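Long-range contact in nucleoside 2-deoxyribosyltransferase (Enterococcus faecalis, PDB 7M5H), which probably acts on the N-glycosidic bond of deoxynucleosides or deoxynucleotides, perhaps as a 5-hydroxymethyl-dUMP N-hydrolase: residues Y24-I36 with S149-L161. Sequence-based numbering, arbitrary orientation.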
ATOM      1  N   TYR B  24      21.621   4.376   8.814  1.00 51.19           N
ATOM      2  CA  TYR B  24      21.913   3.903  10.163  1.00 55.94           C
ATOM      3  C   TYR B  24      22.212   2.408  10.177  1.00 54.33           C
ATOM      4  O   TYR B  24      23.077   1.951  10.934  1.00 54.18           O
ATOM      5  CB  TYR B  24      20.742   4.242  11.089  1.00 52.83           C
ATOM      6  CG  TYR B  24      20.598   3.339  12.293  1.00 59.44           C
ATOM      7  CD1 TYR B  24      21.433   3.473  13.396  1.00 60.31           C
ATOM      8  CD2 TYR B  24      19.608   2.365  12.338  1.00 55.80           C
ATOM      9  CE1 TYR B  24      21.295   2.652  14.502  1.00 57.74           C
ATOM     10  CE2 TYR B  24      19.462   1.541  13.436  1.00 53.87           C
ATOM     11  CZ  TYR B  24      20.305   1.689  14.516  1.00 57.60           C
ATOM     12  OH  TYR B  24      20.162   0.868  15.611  1.00 65.25           O
ATOM     13  N   LEU B  25      21.516   1.632   9.343  1.00 49.08           N
ATOM     14  CA  LEU B  25      21.775   0.197   9.278  1.00 51.11           C
ATOM     15  C   LEU B  25      23.055  -0.111   8.512  1.00 56.26           C
ATOM     16  O   LEU B  25      23.856  -0.946   8.948  1.00 54.94           O
ATOM     17  CB  LEU B  25      20.595  -0.529   8.631  1.00 53.83           C
ATOM     18  CG  LEU B  25      19.532  -1.127   9.551  1.00 55.71           C
ATOM     19  CD1 LEU B  25      18.598  -2.010   8.744  1.00 50.22           C
ATOM     20  CD2 LEU B  25      20.177  -1.914  10.679  1.00 53.34           C
ATOM     21  N   VAL B  26      23.259   0.549   7.369  1.00 50.71           N
ATOM     22  CA  VAL B  26      24.413   0.254   6.522  1.00 56.68           C
ATOM     23  C   VAL B  26      25.713   0.521   7.271  1.00 58.67           C
ATOM     24  O   VAL B  26      26.697  -0.216   7.120  1.00 57.92           O
ATOM     25  CB  VAL B  26      24.325   1.057   5.211  1.00 53.12           C
ATOM     26  CG1 VAL B  26      25.672   1.109   4.512  1.00 57.20           C
ATOM     27  CG2 VAL B  26      23.278   0.444   4.292  1.00 53.67           C
ATOM     28  N   GLU B  27      25.737   1.567   8.101  1.00 57.69           N
ATOM     29  CA  GLU B  27      26.925   1.846   8.903  1.00 62.61           C
ATOM     30  C   GLU B  27      27.253   0.680   9.829  1.00 62.02           C
ATOM     31  O   GLU B  27      28.418   0.290   9.956  1.00 68.86           O
ATOM     32  CB  GLU B  27      26.728   3.134   9.704  1.00 62.72           C
ATOM     33  CG  GLU B  27      27.723   3.328  10.841  1.00 66.39           C
ATOM     34  CD  GLU B  27      29.157   3.481  10.362  1.00 83.70           C
ATOM     35  OE1 GLU B  27      29.364   3.843   9.184  1.00 86.92           O
ATOM     36  OE2 GLU B  27      30.080   3.240  11.168  1.00 88.18           O
ATOM     37  N   GLN B  28      26.236   0.107  10.478  1.00 59.73           N
ATOM     38  CA  GLN B  28      26.469  -1.044  11.345  1.00 62.81           C
ATOM     39  C   GLN B  28      26.936  -2.255  10.548  1.00 61.90           C
ATOM     40  O   GLN B  28      27.796  -3.015  11.010  1.00 62.04           O
ATOM     41  CB  GLN B  28      25.201  -1.382  12.127  1.00 59.97           C
ATOM     42  CG  GLN B  28      24.800  -0.346  13.159  1.00 60.52           C
ATOM     43  CD  GLN B  28      23.519  -0.722  13.876  1.00 65.08           C
ATOM     44  OE1 GLN B  28      22.460  -0.151  13.616  1.00 69.75           O
ATOM     45  NE2 GLN B  28      23.606  -1.691  14.781  1.00 62.86           N
ATOM     46  N   ILE B  29      26.376  -2.458   9.353  1.00 57.54           N
ATOM     47  CA  ILE B  29      26.758  -3.610   8.540  1.00 63.19           C
ATOM     48  C   ILE B  29      28.213  -3.495   8.107  1.00 66.21           C
ATOM     49  O   ILE B  29      28.982  -4.459   8.183  1.00 66.33           O
ATOM     50  CB  ILE B  29      25.820  -3.748   7.327  1.00 57.93           C
ATOM     51  CG1 ILE B  29      24.380  -3.981   7.786  1.00 51.48           C
ATOM     52  CG2 ILE B  29      26.284  -4.879   6.422  1.00 55.12           C
ATOM     53  CD1 ILE B  29      23.392  -4.114   6.647  1.00 48.20           C
ATOM     54  N   ARG B  30      28.614  -2.305   7.650  1.00 61.57           N
ATOM     55  CA  ARG B  30      29.986  -2.113   7.197  1.00 66.94           C
ATOM     56  C   ARG B  30      30.982  -2.221   8.346  1.00 68.21           C
ATOM     57  O   ARG B  30      32.144  -2.574   8.121  1.00 70.50           O
ATOM     58  CB  ARG B  30      30.118  -0.762   6.494  1.00 65.38           C
ATOM     59  CG  ARG B  30      29.482  -0.728   5.111  1.00 62.96           C
ATOM     60  CD  ARG B  30      29.370   0.691   4.577  1.00 63.39           C
ATOM     61  NE  ARG B  30      28.924   0.716   3.186  1.00 61.59           N
ATOM     62  CZ  ARG B  30      28.443   1.795   2.573  1.00 61.00           C
ATOM     63  NH1 ARG B  30      28.332   2.941   3.231  1.00 62.05           N
ATOM     64  NH2 ARG B  30      28.064   1.724   1.304  1.00 59.50           N
ATOM     65  N   GLN B  31      30.551  -1.935   9.575  1.00 68.08           N
ATOM     66  CA  GLN B  31      31.429  -2.061  10.732  1.00 71.26           C
ATOM     67  C   GLN B  31      31.619  -3.502  11.182  1.00 71.33           C
ATOM     68  O   GLN B  31      32.454  -3.752  12.058  1.00 74.19           O
ATOM     69  CB  GLN B  31      30.892  -1.229  11.899  1.00 71.59           C
ATOM     70  CG  GLN B  31      31.133   0.260  11.748  1.00 75.29           C
ATOM     71  CD  GLN B  31      32.593   0.586  11.509  1.00 87.99           C
ATOM     72  OE1 GLN B  31      33.469   0.164  12.265  1.00 81.16           O
ATOM     73  NE2 GLN B  31      32.867   1.334  10.446  1.00 93.14           N
ATOM     74  N   LEU B  32      30.872  -4.450  10.613  1.00 70.34           N
ATOM     75  CA  LEU B  32      31.046  -5.850  10.986  1.00 68.70           C
ATOM     76  C   LEU B  32      32.385  -6.387  10.499  1.00 71.39           C
ATOM     77  O   LEU B  32      33.137  -6.999  11.266  1.00 73.81           O
ATOM     78  CB  LEU B  32      29.900  -6.692  10.425  1.00 68.38           C
ATOM     79  CG  LEU B  32      28.554  -6.623  11.145  1.00 68.41           C
ATOM     80  CD1 LEU B  32      27.522  -7.466  10.412  1.00 59.88           C
ATOM     81  CD2 LEU B  32      28.702  -7.086  12.586  1.00 65.92           C
ATOM     82  N   ASP B  33      32.701  -6.165   9.225  1.00 76.68           N
ATOM     83  CA  ASP B  33      33.881  -6.762   8.619  1.00 73.40           C
ATOM     84  C   ASP B  33      34.395  -5.849   7.518  1.00 74.16           C
ATOM     85  O   ASP B  33      33.608  -5.248   6.782  1.00 71.85           O
ATOM     86  CB  ASP B  33      33.562  -8.148   8.050  1.00 71.79           C
ATOM     87  CG  ASP B  33      34.785  -9.030   7.941  1.00 77.68           C
ATOM     88  OD1 ASP B  33      35.001  -9.861   8.848  1.00 87.22           O
ATOM     89  OD2 ASP B  33      35.536  -8.888   6.953  1.00 86.96           O
ATOM     90  N   LYS B  34      35.722  -5.755   7.408  1.00 79.34           N
ATOM     91  CA  LYS B  34      36.331  -4.927   6.374  1.00 79.94           C
ATOM     92  C   LYS B  34      36.140  -5.506   4.978  1.00 77.07           C
ATOM     93  O   LYS B  34      36.292  -4.776   3.993  1.00 77.21           O
ATOM     94  CB  LYS B  34      37.823  -4.745   6.659  1.00 83.07           C
ATOM     95  CG  LYS B  34      38.125  -4.057   7.980  1.00 85.30           C
ATOM     96  CD  LYS B  34      39.625  -3.936   8.207  1.00 94.19           C
ATOM     97  CE  LYS B  34      39.932  -3.205   9.504  1.00 92.23           C
ATOM     98  NZ  LYS B  34      41.398  -3.080   9.738  1.00108.95           N
ATOM     99  N   THR B  35      35.812  -6.792   4.871  1.00 75.66           N
ATOM    100  CA  THR B  35      35.616  -7.438   3.579  1.00 76.38           C
ATOM    101  C   THR B  35      34.217  -7.227   3.010  1.00 72.77           C
ATOM    102  O   THR B  35      33.886  -7.831   1.985  1.00 73.80           O
ATOM    103  CB  THR B  35      35.902  -8.938   3.692  1.00 74.69           C
ATOM    104  OG1 THR B  35      35.113  -9.498   4.749  1.00 76.50           O
ATOM    105  CG2 THR B  35      37.376  -9.180   3.980  1.00 78.59           C
ATOM    106  N   ILE B  36      33.396  -6.393   3.639  1.00 68.97           N
ATOM    107  CA  ILE B  36      32.040  -6.137   3.168  1.00 65.47           C
ATOM    108  C   ILE B  36      32.071  -4.948   2.215  1.00 65.53           C
ATOM    109  O   ILE B  36      32.493  -3.848   2.590  1.00 67.22           O
ATOM    110  CB  ILE B  36      31.082  -5.880   4.340  1.00 65.83           C
ATOM    111  CG1 ILE B  36      30.860  -7.168   5.137  1.00 63.41           C
ATOM    112  CG2 ILE B  36      29.756  -5.323   3.836  1.00 61.14           C
ATOM    113  CD1 ILE B  36      29.934  -7.004   6.320  1.00 61.99           C
ATOM    114  N   SER B 149      15.033  -8.588  13.956  1.00 46.91           N
ATOM    115  CA  SER B 149      15.774  -7.601  14.728  1.00 51.31           C
ATOM    116  C   SER B 149      17.069  -7.265  14.006  1.00 54.26           C
ATOM    117  O   SER B 149      17.594  -8.060  13.222  1.00 45.94           O
ATOM    118  CB  SER B 149      16.071  -8.095  16.150  1.00 51.10           C
ATOM    119  OG  SER B 149      17.009  -9.156  16.136  1.00 53.52           O
ATOM    120  N   GLU B 150      17.579  -6.064  14.286  1.00 47.08           N
ATOM    121  CA  GLU B 150      18.853  -5.645  13.712  1.00 47.65           C
ATOM    122  C   GLU B 150      20.006  -6.490  14.238  1.00 53.23           C
ATOM    123  O   GLU B 150      20.974  -6.737  13.510  1.00 52.81           O
ATOM    124  CB  GLU B 150      19.094  -4.164  14.007  1.00 52.97           C
ATOM    125  CG  GLU B 150      17.946  -3.258  13.576  1.00 55.49           C
ATOM    126  CD  GLU B 150      18.092  -1.839  14.092  1.00 60.10           C
ATOM    127  OE1 GLU B 150      19.110  -1.548  14.755  1.00 54.89           O
ATOM    128  OE2 GLU B 150      17.188  -1.015  13.836  1.00 57.36           O
ATOM    129  N   GLU B 151      19.917  -6.937  15.492  1.00 51.00           N
ATOM    130  CA  GLU B 151      20.937  -7.826  16.042  1.00 54.31           C
ATOM    131  C   GLU B 151      21.029  -9.114  15.236  1.00 51.31           C
ATOM    132  O   GLU B 151      22.123  -9.547  14.857  1.00 52.39           O
ATOM    133  CB  GLU B 151      20.628  -8.129  17.508  1.00 55.97           C
ATOM    134  CG  GLU B 151      21.377  -9.328  18.066  1.00 74.28           C
ATOM    135  CD  GLU B 151      20.850  -9.760  19.420  1.00 88.26           C
ATOM    136  OE1 GLU B 151      20.236  -8.920  20.111  1.00 90.38           O
ATOM    137  OE2 GLU B 151      21.040 -10.938  19.790  1.00 93.40           O
ATOM    138  N   ASP B 152      19.884  -9.742  14.956  1.00 48.56           N
ATOM    139  CA  ASP B 152      19.903 -10.985  14.192  1.00 52.23           C
ATOM    140  C   ASP B 152      20.307 -10.748  12.743  1.00 51.33           C
ATOM    141  O   ASP B 152      20.872 -11.644  12.106  1.00 50.29           O
ATOM    142  CB  ASP B 152      18.538 -11.671  14.263  1.00 53.51           C
ATOM    143  CG  ASP B 152      18.133 -12.013  15.684  1.00 56.05           C
ATOM    144  OD1 ASP B 152      19.027 -12.113  16.550  1.00 56.93           O
ATOM    145  OD2 ASP B 152      16.921 -12.185  15.933  1.00 55.15           O
ATOM    146  N   LEU B 153      20.027  -9.558  12.206  1.00 45.89           N
ATOM    147  CA  LEU B 153      20.457  -9.242  10.848  1.00 42.26           C
ATOM    148  C   LEU B 153      21.976  -9.203  10.752  1.00 54.30           C
ATOM    149  O   LEU B 153      22.571  -9.820   9.862  1.00 50.11           O
ATOM    150  CB  LEU B 153      19.855  -7.909  10.403  1.00 46.24           C
ATOM    151  CG  LEU B 153      20.333  -7.383   9.048  1.00 49.90           C
ATOM    152  CD1 LEU B 153      19.901  -8.316   7.926  1.00 45.44           C
ATOM    153  CD2 LEU B 153      19.825  -5.970   8.805  1.00 44.83           C
ATOM    154  N   LEU B 154      22.623  -8.479  11.669  1.00 49.85           N
ATOM    155  CA  LEU B 154      24.080  -8.402  11.665  1.00 55.28           C
ATOM    156  C   LEU B 154      24.702  -9.763  11.948  1.00 51.88           C
ATOM    157  O   LEU B 154      25.717 -10.128  11.342  1.00 52.84           O
ATOM    158  CB  LEU B 154      24.551  -7.374  12.692  1.00 55.93           C
ATOM    159  CG  LEU B 154      24.028  -5.945  12.518  1.00 54.91           C
ATOM    160  CD1 LEU B 154      24.258  -5.140  13.786  1.00 62.12           C
ATOM    161  CD2 LEU B 154      24.693  -5.270  11.329  1.00 58.61           C
ATOM    162  N   GLU B 155      24.107 -10.527  12.867  1.00 52.07           N
ATOM    163  CA  GLU B 155      24.627 -11.855  13.176  1.00 54.73           C
ATOM    164  C   GLU B 155      24.534 -12.778  11.967  1.00 50.83           C
ATOM    165  O   GLU B 155      25.458 -13.552  11.694  1.00 56.36           O
ATOM    166  CB  GLU B 155      23.872 -12.447  14.366  1.00 54.05           C
ATOM    167  CG  GLU B 155      24.335 -13.837  14.763  1.00 60.65           C
ATOM    168  CD  GLU B 155      25.755 -13.848  15.293  1.00 68.77           C
ATOM    169  OE1 GLU B 155      26.086 -12.980  16.128  1.00 76.97           O
ATOM    170  OE2 GLU B 155      26.541 -14.721  14.869  1.00 74.69           O
ATOM    171  N   GLU B 156      23.426 -12.705  11.225  1.00 51.17           N
ATOM    172  CA  GLU B 156      23.268 -13.540  10.040  1.00 54.19           C
ATOM    173  C   GLU B 156      24.242 -13.132   8.940  1.00 56.96           C
ATOM    174  O   GLU B 156      24.771 -13.989   8.222  1.00 53.94           O
ATOM    175  CB  GLU B 156      21.827 -13.466   9.536  1.00 43.37           C
ATOM    176  CG  GLU B 156      21.558 -14.287   8.285  1.00 50.10           C
ATOM    177  CD  GLU B 156      21.665 -15.779   8.530  1.00 54.05           C
ATOM    178  OE1 GLU B 156      21.431 -16.214   9.679  1.00 53.72           O
ATOM    179  OE2 GLU B 156      21.985 -16.518   7.576  1.00 53.83           O
ATOM    180  N   ILE B 157      24.489 -11.828   8.793  1.00 53.20           N
ATOM    181  CA  ILE B 157      25.432 -11.356   7.785  1.00 53.18           C
ATOM    182  C   ILE B 157      26.843 -11.836   8.105  1.00 55.29           C
ATOM    183  O   ILE B 157      27.602 -12.219   7.206  1.00 56.67           O
ATOM    184  CB  ILE B 157      25.365  -9.822   7.669  1.00 58.11           C
ATOM    185  CG1 ILE B 157      24.042  -9.391   7.030  1.00 49.76           C
ATOM    186  CG2 ILE B 157      26.547  -9.284   6.872  1.00 51.36           C
ATOM    187  CD1 ILE B 157      23.877  -7.891   6.912  1.00 56.78           C
ATOM    188  N   LYS B 158      27.215 -11.832   9.388  1.00 55.63           N
ATOM    189  CA  LYS B 158      28.547 -12.284   9.774  1.00 61.85           C
ATOM    190  C   LYS B 158      28.758 -13.751   9.420  1.00 62.42           C
ATOM    191  O   LYS B 158      29.819 -14.129   8.911  1.00 57.60           O
ATOM    192  CB  LYS B 158      28.767 -12.058  11.269  1.00 58.96           C
ATOM    193  CG  LYS B 158      29.720 -10.920  11.595  1.00 74.49           C
ATOM    194  CD  LYS B 158      30.094 -10.922  13.070  1.00 87.58           C
ATOM    195  CE  LYS B 158      28.863 -10.808  13.953  1.00 86.01           C
ATOM    196  NZ  LYS B 158      29.222 -10.799  15.399  1.00 90.42           N
ATOM    197  N   GLN B 159      27.752 -14.590   9.676  1.00 59.90           N
ATOM    198  CA  GLN B 159      27.840 -16.013   9.364  1.00 64.72           C
ATOM    199  C   GLN B 159      27.966 -16.279   7.868  1.00 64.83           C
ATOM    200  O   GLN B 159      28.500 -17.324   7.482  1.00 66.54           O
ATOM    201  CB  GLN B 159      26.615 -16.751   9.913  1.00 62.92           C
ATOM    202  CG  GLN B 159      26.438 -16.654  11.422  1.00 56.77           C
ATOM    203  CD  GLN B 159      27.476 -17.447  12.187  1.00 68.28           C
ATOM    204  OE1 GLN B 159      28.036 -18.416  11.675  1.00 73.47           O
ATOM    205  NE2 GLN B 159      27.743 -17.036  13.422  1.00 69.69           N
ATOM    206  N   ARG B 160      27.486 -15.372   7.019  1.00 56.75           N
ATOM    207  CA  ARG B 160      27.542 -15.559   5.576  1.00 61.26           C
ATOM    208  C   ARG B 160      28.760 -14.902   4.937  1.00 67.49           C
ATOM    209  O   ARG B 160      28.782 -14.719   3.716  1.00 76.82           O
ATOM    210  CB  ARG B 160      26.265 -15.029   4.922  1.00 54.80           C
ATOM    211  CG  ARG B 160      25.011 -15.799   5.307  1.00 47.52           C
ATOM    212  CD  ARG B 160      23.772 -15.221   4.646  1.00 45.91           C
ATOM    213  NE  ARG B 160      22.629 -16.115   4.798  1.00 46.04           N
ATOM    214  CZ  ARG B 160      22.323 -17.079   3.939  1.00 50.01           C
ATOM    215  NH1 ARG B 160      23.071 -17.267   2.860  1.00 51.39           N
ATOM    216  NH2 ARG B 160      21.271 -17.855   4.154  1.00 44.60           N
ATOM    217  N   LEU B 161      29.764 -14.541   5.729  1.00 60.10           N
ATOM    218  CA  LEU B 161      30.988 -13.953   5.198  1.00 70.26           C
ATOM    219  C   LEU B 161      32.035 -15.024   4.913  1.00 65.05           C
ATOM    220  O   LEU B 161      33.044 -15.120   5.610  1.00 76.84           O
ATOM    221  CB  LEU B 161      31.549 -12.915   6.170  1.00 71.04           C
ATOM    222  CG  LEU B 161      30.931 -11.520   6.086  1.00 75.21           C
ATOM    223  CD1 LEU B 161      31.150 -10.758   7.381  1.00 75.09           C
ATOM    224  CD2 LEU B 161      31.529 -10.761   4.912  1.00 81.48           C
TER
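Tyr-24 and Glu-150 make the one hydrogen bond across a largely apolar contact. Tyr-24 OH donates to Glu-150 OE1 over 2.8 Å and meets its syn lone pair. The carboxylate sits at the edge of the ring, its plane turned 62° from it. Glu-150 reaches there because its chain runs extended beyond CG, and Leu-25 CD2 packs on that CG. Glu-150 OE2 is hydrogen-bonded to Tyr-21 OH. The ring of Tyr-24 also makes a cation-pi contact with Arg-20 of the second subunit, so this end of the contact lies at a subunit interface. Gln-28 OE1 sits above one face of the ring, toward its rim, while Gln-28 NE2 rests against Leu-154 CD1.

Leucines and isoleucines fill the middle. Leu-154 CD2 lies 3.8 Å from Ile-29 CG1 and 3.7 Å from Leu-32 CD1. Ile-157 crosses Ile-29 at about a right angle, their CD1 atoms 3.8 Å apart. Leu-32 CD2 lies along the aliphatic chain of Lys-158. At the far end Leu-161 splits its methyls: CD1 touches Asp-33 CB at 3.6 Å, and CD2 touches Ile-36 CG1 at 3.7 Å. An Asx turn, Thr-35 N to Asp-33 OD2, shapes this loop.

The helices run roughly parallel, crossing at -38° with axes 10.4 Å apart. Both cover the same face of the parallel Rossmann-like sheet, where Ile-29 meets Phe-9 and Ile-157 meets Val-74. Apolar packing thus joins the C-terminal helix to helix 16-30, and two tyrosine hydroxyls bond one to each oxygen of Glu-150, which probably favours its ionised form.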